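Local coordinates for PRESAN domain-containing protein (Plasmodium falciparum, PDB 7D2W), which is of unknown function but is a PHIST-family protein with a four-helix bundle fold that probably binds other proteins, at residues 134-137 with 138-142; 145-148 with 149-153. All coordinates share one frame; numbering follows the deposited sequence.

Contact 1 of 2, residues 134-137 with 138-142; sequences EQTN and RFYNL
Glu134 and Arg138 sit one helical turn apart on helix 117-144 and form the ionic part of the contact. Their side chains run side by side in the same direction, and Arg138 NH1 reaches Glu134 OE2 at 2.9 Å, meeting the oxygen nearly end-on to its C-O bond. The fit is imperfect: the N-H...O angle is 135°, and the carboxylate and guanidinium planes are turned 44° apart. Glu134 gets there with CG trans to its own N, while Arg138 folds at chi3. NH1 also passes Gln135 CG at 3.9 Å.

The apolar part lies on another side of the helix. Thr136 suits both its neighbours: its methyl CG2 lies in the plane of the Tyr140 ring, touching the edge at CE2 (3.7 Å), while its hydroxyl OG1 is held by Trp72 NE1 of helix 65-93. Phe139, a buried aromatic, faces the bundle interior and stacks on Trp72. Gln135 extends into the bundle, its amide bonded to Lys75, Glu162 and the Cys159 carbonyl.

Beneath these side chains runs the i to i+4 ladder, from Arg138 N to Glu134 O (3.1 Å) through Asn141 N to Asn137 O (3.1 Å). Charged and amide groups thus suit the outer face, whereas Gln135, buried yet polar, has both ends of its amide satisfied by neighbouring helices, which should fix its rotation.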
# COMPACT_ATOMS: atom_id res chain seq x y z
N GLU A 134 10.19 -16.07 2.13
CA GLU A 134 11.01 -15.28 3.04
C GLU A 134 10.27 -15.01 4.36
O GLU A 134 10.86 -15.14 5.44
CB GLU A 134 11.41 -13.96 2.38
CG GLU A 134 12.08 -12.97 3.32
CD GLU A 134 11.75 -11.53 2.98
OE1 GLU A 134 12.10 -11.08 1.86
OE2 GLU A 134 11.14 -10.84 3.82
N GLN A 135 8.99 -14.66 4.28
CA GLN A 135 8.22 -14.43 5.50
C GLN A 135 8.07 -15.70 6.33
O GLN A 135 8.21 -15.67 7.56
CB GLN A 135 6.85 -13.85 5.15
CG GLN A 135 6.96 -12.41 4.66
CD GLN A 135 5.61 -11.76 4.45
OE1 GLN A 135 4.57 -12.43 4.45
NE2 GLN A 135 5.61 -10.44 4.27
N THR A 136 7.76 -16.82 5.69
CA THR A 136 7.60 -18.07 6.43
C THR A 136 8.89 -18.44 7.16
O THR A 136 8.85 -18.89 8.32
CB THR A 136 7.18 -19.19 5.48
OG1 THR A 136 5.85 -18.93 5.02
CG2 THR A 136 7.22 -20.57 6.18
N ASN A 137 10.04 -18.24 6.52
CA ASN A 137 11.31 -18.53 7.18
C ASN A 137 11.52 -17.63 8.38
O ASN A 137 11.96 -18.09 9.44
CB ASN A 137 12.48 -18.36 6.20
CG ASN A 137 12.50 -19.44 5.15
OD1 ASN A 137 11.90 -20.50 5.33
ND2 ASN A 137 13.20 -19.19 4.04
N ARG A 138 11.23 -16.33 8.23
CA ARG A 138 11.31 -15.42 9.37
C ARG A 138 10.33 -15.83 10.47
O ARG A 138 10.63 -15.67 11.66
CB ARG A 138 11.05 -13.98 8.92
CG ARG A 138 12.23 -13.36 8.13
CD ARG A 138 11.82 -12.12 7.32
NE ARG A 138 11.12 -11.12 8.12
CZ ARG A 138 10.17 -10.31 7.66
NH1 ARG A 138 9.79 -10.34 6.37
NH2 ARG A 138 9.59 -9.45 8.48
N PHE A 139 9.18 -16.39 10.10
CA PHE A 139 8.20 -16.83 11.09
C PHE A 139 8.74 -18.00 11.91
O PHE A 139 8.65 -18.00 13.14
CB PHE A 139 6.89 -17.20 10.39
CG PHE A 139 5.81 -17.67 11.32
CD1 PHE A 139 5.29 -16.82 12.29
CD2 PHE A 139 5.30 -18.95 11.21
CE1 PHE A 139 4.29 -17.25 13.14
CE2 PHE A 139 4.29 -19.38 12.06
CZ PHE A 139 3.78 -18.52 13.02
N TYR A 140 9.29 -19.02 11.24
CA TYR A 140 9.81 -20.17 11.97
C TYR A 140 10.97 -19.79 12.87
O TYR A 140 11.12 -20.33 13.97
CB TYR A 140 10.20 -21.27 10.98
CG TYR A 140 9.04 -22.17 10.63
CD1 TYR A 140 8.71 -23.25 11.43
CD2 TYR A 140 8.27 -21.92 9.50
CE1 TYR A 140 7.64 -24.08 11.11
CE2 TYR A 140 7.20 -22.74 9.17
CZ TYR A 140 6.89 -23.81 9.97
OH TYR A 140 5.83 -24.62 9.64
N ASN A 141 11.81 -18.85 12.43
CA ASN A 141 12.90 -18.40 13.29
C ASN A 141 12.38 -17.71 14.54
O ASN A 141 12.90 -17.93 15.64
CB ASN A 141 13.85 -17.50 12.50
CG ASN A 141 14.61 -18.26 11.42
OD1 ASN A 141 14.38 -19.45 11.20
ND2 ASN A 141 15.53 -17.58 10.74
N LEU A 142 11.34 -16.89 14.39
CA LEU A 142 10.70 -16.27 15.56
C LEU A 142 10.17 -17.33 16.51
O LEU A 142 10.37 -17.24 17.73
CB LEU A 142 9.57 -15.37 15.10
CG LEU A 142 9.37 -14.06 15.83
CD1 LEU A 142 10.67 -13.31 15.94
CD2 LEU A 142 8.37 -13.25 15.05

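Contact 2 of 2, residues 145-148 with 149-153; sequences KKAP and IDEIK
Pro148 carries the chain from an extended loop into helix 149-181: its psi of 156° is non-helical, whereas Ile149 already has helical angles. Placed at the N-cap, it gives its carbonyl O to Ile152 N at 3.1 Å, a straight bond (161°) that makes the first full turn. Helix 117-144 ends just before Lys145, and Lys146 takes positive phi (51°) as the chain reverses.

The side chain of Glu151 returns from this first turn toward the loop, with CG trans to the backbone N and the rest extended. One carboxylate oxygen, OE1, lies 3.4 Å from Pro148 CD and 3.7 Å from Ala147 CB. The other, OE2, receives Lys145 NZ at 3.3 Å in a weak, salt-bridging hydrogen bond, the two chains crossing at about a right angle. Deeper in, the small Ala147 fits beside Ile152, CB to CG1 4.0 Å, and also touches Leu142; Ile149 packs on Val62 and Pro63.

Proline suits the N-cap because its nitrogen precedes the helical hydrogen-bond pattern, where a missing N-H costs nothing; its fixed phi is compatible with an entry that psi makes extended. The whole is the short connection of an alpha-alpha hairpin in the four-helix bundle.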
# COMPACT_ATOMS: atom_id res chain seq x y z
N LYS A 145 13.04 -19.23 18.44
CA LYS A 145 13.71 -18.45 19.47
C LYS A 145 12.78 -18.04 20.60
O LYS A 145 13.18 -17.23 21.44
CB LYS A 145 14.36 -17.20 18.87
CG LYS A 145 13.40 -16.02 18.62
CD LYS A 145 14.16 -14.72 18.40
CE LYS A 145 13.24 -13.50 18.45
NZ LYS A 145 13.76 -12.36 17.65
N LYS A 146 11.57 -18.61 20.64
CA LYS A 146 10.59 -18.39 21.70
C LYS A 146 10.36 -16.90 21.96
O LYS A 146 10.56 -16.39 23.06
CB LYS A 146 11.02 -19.12 22.98
CG LYS A 146 11.49 -20.55 22.75
CD LYS A 146 10.37 -21.46 22.21
CE LYS A 146 9.09 -21.41 23.05
NZ LYS A 146 9.01 -22.55 24.02
N ALA A 147 9.88 -16.20 20.93
CA ALA A 147 9.65 -14.77 21.06
C ALA A 147 8.35 -14.52 21.83
O ALA A 147 7.43 -15.33 21.78
CB ALA A 147 9.58 -14.11 19.69
N PRO A 148 8.27 -13.39 22.54
CA PRO A 148 7.03 -13.04 23.25
C PRO A 148 5.86 -12.89 22.29
O PRO A 148 6.03 -12.60 21.10
CB PRO A 148 7.36 -11.70 23.92
CG PRO A 148 8.84 -11.59 23.90
CD PRO A 148 9.30 -12.36 22.70
N ILE A 149 4.66 -13.08 22.83
CA ILE A 149 3.46 -13.07 21.99
C ILE A 149 3.30 -11.72 21.29
O ILE A 149 2.87 -11.66 20.14
CB ILE A 149 2.22 -13.46 22.82
CG1 ILE A 149 1.02 -13.67 21.90
CG2 ILE A 149 1.91 -12.41 23.88
CD1 ILE A 149 1.28 -14.64 20.77
N ASP A 150 3.66 -10.62 21.97
CA ASP A 150 3.49 -9.30 21.36
C ASP A 150 4.36 -9.16 20.12
O ASP A 150 3.95 -8.57 19.12
CB ASP A 150 3.84 -8.20 22.36
CG ASP A 150 2.70 -7.88 23.30
OD1 ASP A 150 1.62 -8.50 23.18
OD2 ASP A 150 2.89 -7.00 24.16
N GLU A 151 5.59 -9.69 20.20
CA GLU A 151 6.50 -9.62 19.07
C GLU A 151 5.97 -10.45 17.91
O GLU A 151 6.03 -10.02 16.74
CB GLU A 151 7.89 -10.09 19.50
CG GLU A 151 8.94 -10.05 18.39
CD GLU A 151 10.37 -10.26 18.88
OE1 GLU A 151 10.58 -10.54 20.08
OE2 GLU A 151 11.31 -10.14 18.05
N ILE A 152 5.45 -11.63 18.21
CA ILE A 152 4.93 -12.50 17.16
C ILE A 152 3.72 -11.87 16.48
O ILE A 152 3.59 -11.90 15.25
CB ILE A 152 4.61 -13.89 17.74
CG1 ILE A 152 5.91 -14.59 18.16
CG2 ILE A 152 3.79 -14.72 16.75
CD1 ILE A 152 5.68 -15.84 18.99
N LYS A 153 2.81 -11.29 17.27
CA LYS A 153 1.63 -10.66 16.69
C LYS A 153 2.01 -9.49 15.79
O LYS A 153 1.47 -9.33 14.68
CB LYS A 153 0.69 -10.19 17.80
CG LYS A 153 0.12 -11.31 18.65
CD LYS A 153 -1.04 -10.82 19.52
CE LYS A 153 -0.57 -9.86 20.60
NZ LYS A 153 -1.47 -9.89 21.78

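Overall arrangement
Contact 1 comes first along the chain and contact 2 follows after a gap of two residues; their centres are about 12 Å apart. Contact 1 belongs to the last turns of helix 117-144; contact 2 takes in the connecting loop and the first turn of helix 149-181. Leu142 joins them, its CD2 lying 4.1 Å from Ile152 CA and its CD1 3.9 Å from Glu151 OE2. Phe155, about one helical turn beyond Ile152, packs on Arg138, Phe139 and Leu142. Together the two contacts form one end of the helical hairpin, inside the Plasmodium RESA N-terminal domain, where helix 117-144 gives way to its successor, which folds back against it in the bundle.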